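Local coordinates for AclR protein (Streptomyces galilaeus, PDB 2GEY), which is a putative hydroxylase of the SnoaL-like family, probably acting in the biosynthesis of an aromatic polyketide antibiotic, at residues Leu77-Thr82 / Trp101-Glu106; Glu12-Trp17 / Leu61-Lys66. All coordinates share one frame; numbering follows the deposited sequence.

Contact 1 (Leu77-Thr82 / Trp101-Glu106)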
ATOM      1  N   LEU A  77      -7.184  -8.870   1.063  1.00 23.83           N
ATOM      2  CA  LEU A  77      -6.044  -9.731   0.785  1.00 24.73           C
ATOM      3  C   LEU A  77      -4.848  -8.850   0.513  1.00 24.32           C
ATOM      4  O   LEU A  77      -4.929  -7.947  -0.324  1.00 25.05           O
ATOM      5  CB  LEU A  77      -6.285 -10.598  -0.444  1.00 24.96           C
ATOM      6  CG  LEU A  77      -7.474 -11.558  -0.331  1.00 26.58           C
ATOM      7  CD1 LEU A  77      -8.741 -10.871  -0.799  1.00 28.80           C
ATOM      8  CD2 LEU A  77      -7.219 -12.792  -1.151  1.00 27.10           C
ATOM      9  N   ARG A  78      -3.757  -9.116   1.208  1.00 24.39           N
ATOM     10  CA  ARG A  78      -2.479  -8.485   0.919  1.00 24.82           C
ATOM     11  C   ARG A  78      -1.700  -9.478   0.059  1.00 24.91           C
ATOM     12  O   ARG A  78      -1.432 -10.610   0.481  1.00 24.50           O
ATOM     13  CB  ARG A  78      -1.727  -8.159   2.210  1.00 24.74           C
ATOM     14  CG  ARG A  78      -0.382  -7.472   1.967  1.00 24.93           C
ATOM     15  CD  ARG A  78       0.171  -6.807   3.220  1.00 25.90           C
ATOM     16  NE  ARG A  78       0.201  -7.719   4.364  1.00 26.34           N
ATOM     17  CZ  ARG A  78       1.172  -8.589   4.618  1.00 26.24           C
ATOM     18  NH1 ARG A  78       2.223  -8.691   3.835  1.00 26.85           N
ATOM     19  NH2 ARG A  78       1.092  -9.363   5.680  1.00 28.60           N
ATOM     20  N   ILE A  79      -1.341  -9.033  -1.139  1.00 25.15           N
ATOM     21  CA  ILE A  79      -0.832  -9.904  -2.183  1.00 25.35           C
ATOM     22  C   ILE A  79       0.480  -9.371  -2.753  1.00 25.56           C
ATOM     23  O   ILE A  79       0.618  -8.167  -2.976  1.00 25.30           O
ATOM     24  CB  ILE A  79      -1.867 -10.018  -3.320  1.00 25.59           C
ATOM     25  CG1 ILE A  79      -3.130 -10.725  -2.808  1.00 26.61           C
ATOM     26  CG2 ILE A  79      -1.280 -10.747  -4.533  1.00 25.71           C
ATOM     27  CD1 ILE A  79      -4.340 -10.546  -3.679  1.00 26.98           C
ATOM     28  N   THR A  80       1.423 -10.278  -2.991  1.00 25.27           N
ATOM     29  CA  THR A  80       2.637  -9.973  -3.731  1.00 25.02           C
ATOM     30  C   THR A  80       2.551 -10.666  -5.083  1.00 25.07           C
ATOM     31  O   THR A  80       2.264 -11.864  -5.158  1.00 25.03           O
ATOM     32  CB  THR A  80       3.880 -10.444  -2.966  1.00 25.32           C
ATOM     33  OG1 THR A  80       3.963  -9.720  -1.730  1.00 26.84           O
ATOM     34  CG2 THR A  80       5.161 -10.217  -3.796  1.00 25.52           C
ATOM     35  N   VAL A  81       2.768  -9.897  -6.143  1.00 24.66           N
ATOM     36  CA  VAL A  81       2.762 -10.427  -7.501  1.00 24.73           C
ATOM     37  C   VAL A  81       4.194 -10.552  -7.990  1.00 24.66           C
ATOM     38  O   VAL A  81       5.003  -9.640  -7.792  1.00 23.81           O
ATOM     39  CB  VAL A  81       1.981  -9.519  -8.472  1.00 25.15           C
ATOM     40  CG1 VAL A  81       1.948 -10.140  -9.872  1.00 25.49           C
ATOM     41  CG2 VAL A  81       0.568  -9.280  -7.955  1.00 25.62           C
ATOM     42  N   THR A  82       4.506 -11.687  -8.611  1.00 24.11           N
ATOM     43  CA  THR A  82       5.794 -11.883  -9.277  1.00 24.37           C
ATOM     44  C   THR A  82       5.556 -12.384 -10.689  1.00 24.17           C
ATOM     45  O   THR A  82       4.608 -13.122 -10.938  1.00 23.24           O
ATOM     46  CB  THR A  82       6.705 -12.857  -8.517  1.00 24.67           C
ATOM     47  OG1 THR A  82       6.051 -14.117  -8.346  1.00 26.06           O
ATOM     48  CG2 THR A  82       7.063 -12.292  -7.151  1.00 25.27           C
ATOM     49  N   TRP A 101       5.406  -6.673  -7.632  1.00 25.14           N
ATOM     50  CA  TRP A 101       4.718  -5.559  -7.023  1.00 25.23           C
ATOM     51  C   TRP A 101       3.805  -6.068  -5.913  1.00 24.65           C
ATOM     52  O   TRP A 101       3.740  -7.273  -5.657  1.00 24.14           O
ATOM     53  CB  TRP A 101       3.988  -4.690  -8.068  1.00 25.53           C
ATOM     54  CG  TRP A 101       2.861  -5.319  -8.802  1.00 26.01           C
ATOM     55  CD1 TRP A 101       1.540  -5.242  -8.489  1.00 26.66           C
ATOM     56  CD2 TRP A 101       2.943  -6.075 -10.014  1.00 26.85           C
ATOM     57  NE1 TRP A 101       0.792  -5.918  -9.414  1.00 27.43           N
ATOM     58  CE2 TRP A 101       1.628  -6.435 -10.368  1.00 27.25           C
ATOM     59  CE3 TRP A 101       4.001  -6.479 -10.837  1.00 26.71           C
ATOM     60  CZ2 TRP A 101       1.340  -7.186 -11.510  1.00 27.11           C
ATOM     61  CZ3 TRP A 101       3.720  -7.228 -11.959  1.00 26.98           C
ATOM     62  CH2 TRP A 101       2.395  -7.575 -12.287  1.00 26.85           C
ATOM     63  N   HIS A 102       3.158  -5.143  -5.224  1.00 24.53           N
ATOM     64  CA  HIS A 102       2.421  -5.467  -4.008  1.00 24.51           C
ATOM     65  C   HIS A 102       1.111  -4.737  -4.044  1.00 24.64           C
ATOM     66  O   HIS A 102       1.031  -3.617  -4.545  1.00 24.35           O
ATOM     67  CB  HIS A 102       3.230  -5.052  -2.778  1.00 24.44           C
ATOM     68  CG  HIS A 102       4.636  -5.563  -2.796  1.00 24.55           C
ATOM     69  ND1 HIS A 102       4.980  -6.809  -2.322  1.00 23.57           N
ATOM     70  CD2 HIS A 102       5.774  -5.016  -3.286  1.00 24.28           C
ATOM     71  CE1 HIS A 102       6.274  -7.000  -2.500  1.00 25.48           C
ATOM     72  NE2 HIS A 102       6.782  -5.925  -3.077  1.00 24.91           N
ATOM     73  N   LEU A 103       0.066  -5.364  -3.528  1.00 24.20           N
ATOM     74  CA  LEU A 103      -1.238  -4.722  -3.500  0.50 24.34           C
ATOM     75  C   LEU A 103      -2.091  -5.257  -2.367  1.00 24.13           C
ATOM     76  O   LEU A 103      -1.815  -6.325  -1.832  1.00 23.68           O
ATOM     77  CB  LEU A 103      -1.944  -4.931  -4.840  0.50 24.42           C
ATOM     78  CG  LEU A 103      -2.104  -6.394  -5.278  0.50 24.56           C
ATOM     79  CD1 LEU A 103      -3.469  -6.914  -4.917  0.50 24.51           C
ATOM     80  CD2 LEU A 103      -1.858  -6.553  -6.767  0.50 25.47           C
ATOM     81  N   VAL A 104      -3.117  -4.494  -2.020  1.00 24.38           N
ATOM     82  CA  VAL A 104      -4.172  -4.965  -1.151  1.00 24.96           C
ATOM     83  C   VAL A 104      -5.464  -4.833  -1.945  1.00 25.24           C
ATOM     84  O   VAL A 104      -5.747  -3.782  -2.532  1.00 25.10           O
ATOM     85  CB  VAL A 104      -4.260  -4.183   0.180  1.00 24.77           C
ATOM     86  CG1 VAL A 104      -5.505  -4.616   0.976  1.00 25.63           C
ATOM     87  CG2 VAL A 104      -3.004  -4.399   0.997  1.00 25.49           C
ATOM     88  N   GLU A 105      -6.235  -5.915  -1.990  1.00 25.85           N
ATOM     89  CA  GLU A 105      -7.557  -5.894  -2.593  1.00 26.68           C
ATOM     90  C   GLU A 105      -8.582  -6.056  -1.493  1.00 26.11           C
ATOM     91  O   GLU A 105      -8.426  -6.917  -0.636  1.00 25.89           O
ATOM     92  CB  GLU A 105      -7.712  -7.036  -3.592  1.00 27.08           C
ATOM     93  CG  GLU A 105      -6.831  -6.855  -4.815  1.00 30.60           C
ATOM     94  CD  GLU A 105      -7.107  -7.845  -5.910  1.00 32.16           C
ATOM     95  OE1 GLU A 105      -6.431  -8.905  -5.922  1.00 39.92           O
ATOM     96  OE2 GLU A 105      -7.978  -7.564  -6.775  1.00 39.27           O
ATOM     97  N   GLU A 106      -9.629  -5.241  -1.535  1.00 25.51           N
ATOM     98  CA  GLU A 106     -10.718  -5.339  -0.583  1.00 25.55           C
ATOM     99  C   GLU A 106     -11.989  -5.568  -1.380  1.00 25.08           C
ATOM    100  O   GLU A 106     -12.233  -4.878  -2.369  1.00 24.33           O
ATOM    101  CB  GLU A 106     -10.801  -4.078   0.279  1.00 25.68           C
ATOM    102  CG  GLU A 106     -11.847  -4.132   1.383  1.00 25.69           C
ATOM    103  CD  GLU A 106     -11.915  -2.863   2.209  1.00 27.23           C
ATOM    104  OE1 GLU A 106     -11.011  -1.995   2.096  1.00 29.12           O
ATOM    105  OE2 GLU A 106     -12.877  -2.736   2.998  1.00 30.40           O
TER
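Val81 lies over the indole of Trp101 at one end of an antiparallel strand pair in the curved sheet of this SnoaL-like alpha+beta barrel. Its CB sits above the centre of the ring system, 3.6 Å from the plane. CG1, anti to the backbone N (chi1 -178°), lies over the benzene half, 3.6 Å from the centroid of the six-membered ring and 20° off its normal, a CH-pi contact whose nearest atom is Trp101 CZ2 at 3.4 Å. CG2 turns the other way, toward Trp101 NE1. Next along this face, Leu103 runs side by side with Ile79; in the conformer given, one of two modelled, Leu103 CD1 is 3.8 Å from Ile79 CB. Glu105 follows: its OE1 touches Ile79 CD1 and hydrogen-bonds a glycerol, probably from the crystallisation liquor, and a weak bond links its OE2 to His117. The mixture of apolar groups and a carboxylate holding glycerol is consistent with the lining of a pocket inside the barrel.

Three hydrogen-bonded pairs, Leu77-Glu105, Ile79-Leu103 and Val81-Trp101, fix the register, each with two backbone bonds. The opposite face turns to the second subunit, where Arg78 pairs with Glu106 of that chain. There Thr80 OG1 hydrogen-bonds Asp39 of the second subunit and accepts from His102 ND1 at 3.1 Å, the hydroxyl oxygen lying 15° out of the imidazole plane.

Contact 2 (Glu12-Trp17 / Leu61-Lys66)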
ATOM      1  N   GLU A  12     -10.468 -18.483  -4.489  1.00 26.03           N
ATOM      2  CA  GLU A  12     -10.773 -19.034  -5.811  1.00 26.14           C
ATOM      3  C   GLU A  12     -10.497 -18.032  -6.918  1.00 25.87           C
ATOM      4  O   GLU A  12     -10.053 -18.407  -8.012  1.00 26.14           O
ATOM      5  CB  GLU A  12     -12.216 -19.554  -5.877  1.00 27.15           C
ATOM      6  CG  GLU A  12     -12.424 -20.827  -5.067  1.00 29.50           C
ATOM      7  CD  GLU A  12     -11.398 -21.885  -5.380  1.00 36.70           C
ATOM      8  OE1 GLU A  12     -11.485 -22.501  -6.467  1.00 41.40           O
ATOM      9  OE2 GLU A  12     -10.480 -22.085  -4.547  1.00 41.96           O
ATOM     10  N   MET A  13     -10.765 -16.763  -6.640  1.00 25.56           N
ATOM     11  CA  MET A  13     -10.415 -15.690  -7.550  1.00 25.89           C
ATOM     12  C   MET A  13      -8.890 -15.572  -7.703  1.00 24.81           C
ATOM     13  O   MET A  13      -8.393 -15.430  -8.812  1.00 24.33           O
ATOM     14  CB  MET A  13     -11.053 -14.381  -7.082  1.00 25.82           C
ATOM     15  CG  MET A  13     -12.562 -14.437  -7.110  1.00 27.64           C
ATOM     16  SD  MET A  13     -13.322 -12.971  -6.380  1.00 31.40           S
ATOM     17  CE  MET A  13     -13.342 -11.880  -7.776  1.00 33.06           C
ATOM     18  N   VAL A  14      -8.156 -15.681  -6.600  1.00 24.80           N
ATOM     19  CA  VAL A  14      -6.683 -15.754  -6.660  1.00 24.70           C
ATOM     20  C   VAL A  14      -6.238 -16.954  -7.515  1.00 24.13           C
ATOM     21  O   VAL A  14      -5.366 -16.831  -8.388  1.00 23.96           O
ATOM     22  CB  VAL A  14      -6.057 -15.831  -5.238  1.00 25.10           C
ATOM     23  CG1 VAL A  14      -4.560 -16.079  -5.308  1.00 25.87           C
ATOM     24  CG2 VAL A  14      -6.329 -14.549  -4.447  1.00 25.84           C
ATOM     25  N   ALA A  15      -6.853 -18.110  -7.288  1.00 24.07           N
ATOM     26  CA  ALA A  15      -6.502 -19.310  -8.052  1.00 23.98           C
ATOM     27  C   ALA A  15      -6.738 -19.092  -9.545  1.00 23.34           C
ATOM     28  O   ALA A  15      -5.936 -19.539 -10.357  1.00 23.15           O
ATOM     29  CB  ALA A  15      -7.275 -20.511  -7.567  1.00 24.52           C
ATOM     30  N   ALA A  16      -7.823 -18.393  -9.894  1.00 23.38           N
ATOM     31  CA  ALA A  16      -8.134 -18.055 -11.279  1.00 23.30           C
ATOM     32  C   ALA A  16      -7.025 -17.207 -11.905  1.00 23.26           C
ATOM     33  O   ALA A  16      -6.580 -17.493 -13.019  1.00 23.10           O
ATOM     34  CB  ALA A  16      -9.473 -17.335 -11.373  1.00 24.17           C
ATOM     35  N   TRP A  17      -6.588 -16.169 -11.189  1.00 22.72           N
ATOM     36  CA  TRP A  17      -5.430 -15.380 -11.615  1.00 23.09           C
ATOM     37  C   TRP A  17      -4.240 -16.292 -11.873  1.00 22.63           C
ATOM     38  O   TRP A  17      -3.543 -16.145 -12.870  1.00 23.15           O
ATOM     39  CB  TRP A  17      -5.032 -14.347 -10.554  1.00 23.68           C
ATOM     40  CG  TRP A  17      -5.653 -12.994 -10.771  1.00 24.22           C
ATOM     41  CD1 TRP A  17      -6.514 -12.344  -9.947  1.00 26.00           C
ATOM     42  CD2 TRP A  17      -5.446 -12.135 -11.895  1.00 25.13           C
ATOM     43  NE1 TRP A  17      -6.863 -11.130 -10.491  1.00 26.16           N
ATOM     44  CE2 TRP A  17      -6.226 -10.981 -11.690  1.00 25.94           C
ATOM     45  CE3 TRP A  17      -4.682 -12.235 -13.059  1.00 24.99           C
ATOM     46  CZ2 TRP A  17      -6.252  -9.921 -12.605  1.00 26.42           C
ATOM     47  CZ3 TRP A  17      -4.711 -11.182 -13.969  1.00 26.24           C
ATOM     48  CH2 TRP A  17      -5.493 -10.041 -13.729  1.00 25.73           C
ATOM     49  N   LEU A  61       2.423 -14.462 -14.523  1.00 23.64           N
ATOM     50  CA  LEU A  61       2.320 -13.830 -13.214  1.00 23.76           C
ATOM     51  C   LEU A  61       1.753 -14.798 -12.178  1.00 23.71           C
ATOM     52  O   LEU A  61       0.969 -15.702 -12.506  1.00 23.41           O
ATOM     53  CB  LEU A  61       1.504 -12.537 -13.270  1.00 23.63           C
ATOM     54  CG  LEU A  61       0.021 -12.645 -13.631  1.00 24.49           C
ATOM     55  CD1 LEU A  61      -0.834 -12.985 -12.408  1.00 25.07           C
ATOM     56  CD2 LEU A  61      -0.452 -11.337 -14.271  1.00 24.14           C
ATOM     57  N   GLN A  62       2.188 -14.623 -10.938  1.00 23.60           N
ATOM     58  CA  GLN A  62       1.697 -15.417  -9.815  1.00 24.00           C
ATOM     59  C   GLN A  62       1.397 -14.500  -8.647  1.00 24.58           C
ATOM     60  O   GLN A  62       2.174 -13.585  -8.358  1.00 24.86           O
ATOM     61  CB  GLN A  62       2.741 -16.469  -9.405  1.00 24.01           C
ATOM     62  CG  GLN A  62       2.902 -17.592 -10.403  1.00 23.99           C
ATOM     63  CD  GLN A  62       1.713 -18.530 -10.396  1.00 24.93           C
ATOM     64  OE1 GLN A  62       1.536 -19.312  -9.456  1.00 24.12           O
ATOM     65  NE2 GLN A  62       0.882 -18.451 -11.441  1.00 22.30           N
ATOM     66  N   LEU A  63       0.256 -14.735  -8.007  1.00 24.74           N
ATOM     67  CA  LEU A  63      -0.158 -14.005  -6.815  1.00 25.36           C
ATOM     68  C   LEU A  63       0.150 -14.836  -5.594  1.00 25.89           C
ATOM     69  O   LEU A  63      -0.285 -15.989  -5.508  1.00 25.37           O
ATOM     70  CB  LEU A  63      -1.660 -13.737  -6.831  1.00 25.22           C
ATOM     71  CG  LEU A  63      -2.165 -12.580  -7.684  1.00 25.76           C
ATOM     72  CD1 LEU A  63      -1.767 -12.743  -9.123  1.00 27.60           C
ATOM     73  CD2 LEU A  63      -3.671 -12.485  -7.545  1.00 26.66           C
ATOM     74  N   GLU A  64       0.880 -14.255  -4.651  1.00 26.29           N
ATOM     75  CA  GLU A  64       1.083 -14.880  -3.356  1.00 27.00           C
ATOM     76  C   GLU A  64       0.280 -14.113  -2.320  1.00 26.82           C
ATOM     77  O   GLU A  64       0.484 -12.909  -2.136  1.00 25.67           O
ATOM     78  CB  GLU A  64       2.551 -14.878  -2.948  1.00 27.59           C
ATOM     79  CG  GLU A  64       2.765 -15.582  -1.612  1.00 28.14           C
ATOM     80  CD  GLU A  64       4.173 -15.471  -1.071  1.00 30.76           C
ATOM     81  OE1 GLU A  64       5.028 -14.827  -1.713  1.00 35.88           O
ATOM     82  OE2 GLU A  64       4.416 -16.021   0.031  1.00 36.64           O
ATOM     83  N   VAL A  65      -0.636 -14.807  -1.649  1.00 26.53           N
ATOM     84  CA  VAL A  65      -1.428 -14.180  -0.593  1.00 26.26           C
ATOM     85  C   VAL A  65      -0.594 -14.153   0.690  1.00 26.03           C
ATOM     86  O   VAL A  65      -0.293 -15.192   1.291  1.00 25.59           O
ATOM     87  CB  VAL A  65      -2.786 -14.896  -0.388  1.00 26.05           C
ATOM     88  CG1 VAL A  65      -3.573 -14.250   0.745  1.00 26.84           C
ATOM     89  CG2 VAL A  65      -3.576 -14.886  -1.699  1.00 26.89           C
ATOM     90  N   LYS A  66      -0.183 -12.958   1.082  1.00 25.97           N
ATOM     91  CA  LYS A  66       0.605 -12.775   2.299  1.00 26.34           C
ATOM     92  C   LYS A  66      -0.285 -12.742   3.532  1.00 26.40           C
ATOM     93  O   LYS A  66       0.117 -13.166   4.630  1.00 26.78           O
ATOM     94  CB  LYS A  66       1.412 -11.480   2.217  1.00 26.64           C
ATOM     95  CG  LYS A  66       2.341 -11.366   1.008  1.00 28.37           C
ATOM     96  CD  LYS A  66       3.358 -12.490   0.912  1.00 30.58           C
ATOM     97  CE  LYS A  66       4.354 -12.484   2.036  1.00 32.66           C
ATOM     98  NZ  LYS A  66       5.480 -13.463   1.791  1.00 33.69           N
TER
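Trp17 carries its indole past Leu63, whose CD2 makes the nearest approach, 3.7 Å from Trp17 CD1. The same methyl also touches Trp17 CG and CB, while the other, CD1, rests against Trp17 CB at 3.9 Å, so the leucine fork grips the root of the tryptophan. On the benzene half, Leu61 CD1 approaches Trp17 CE3, the carbon next to the ring fusion, at 4.0 Å. Both leucines meet the ring system obliquely.

One helical turn earlier, Val14 continues the contact. Its CG1 bears on Leu63 CB at 4.0 Å and on Val65 CG2, and its CG2 meets that same Val65 methyl at 3.9 Å. Val65 CG2 is therefore shared by both branches of Val14. With Val65 CG1 anti to the backbone N (chi1 178°), CG2 is left anti to the carbonyl carbon, from where it meets Val14.

This is a helix laid on a sheet: helix 3-18 packs against strand 62-71, the outermost strand on its side of the sheet within the chain. The axes of 12-17 and 62-66 run roughly antiparallel, at 152°, and approach to 8.1 Å. Alternate residues Leu61, Leu63 and Val65 face the helix. Val14 also reaches Leu77 on the next strand, and Met51 of helix 44-57 and Ile25 pack on Trp17. A glycerol, probably from the crystallisation liquor, lies near the indole; such molecules often mark pockets.

The closest touches between the two segments are all carbon on carbon. Polar links come from just past the helix segment: Asn18 OD1 takes Leu63 N, Asn18 O takes Gln62 NE2, and Trp20 NE1 bonds Leu61 O. The fit thus probably depends on complementary shape and partial shielding of apolar groups from water, rather than on directional bonds.

Contact 1 is the buried one, near the centre of the chain, whereas contact 2 lies farther out, with most of its touching residues partly exposed; their centres are about 9 Å apart. Both reach the same sheet. Contact 1 joins two of its inner strands through paired backbone bonds, while contact 2 lays a helix on it through side chains alone. Strands 62-71 and 74-84, neighbours in both chain and sheet, connect them: Glu64 N lies 2.8 Å from Thr80 O, a probable hydrogen bond, and Lys66 N probably bonds Arg78 O. Ile79 CG2 also packs on Glu64 O. The polar dimer-facing side belongs chiefly to contact 1, yet glycerol lies beside both, at Glu105 and Trp17.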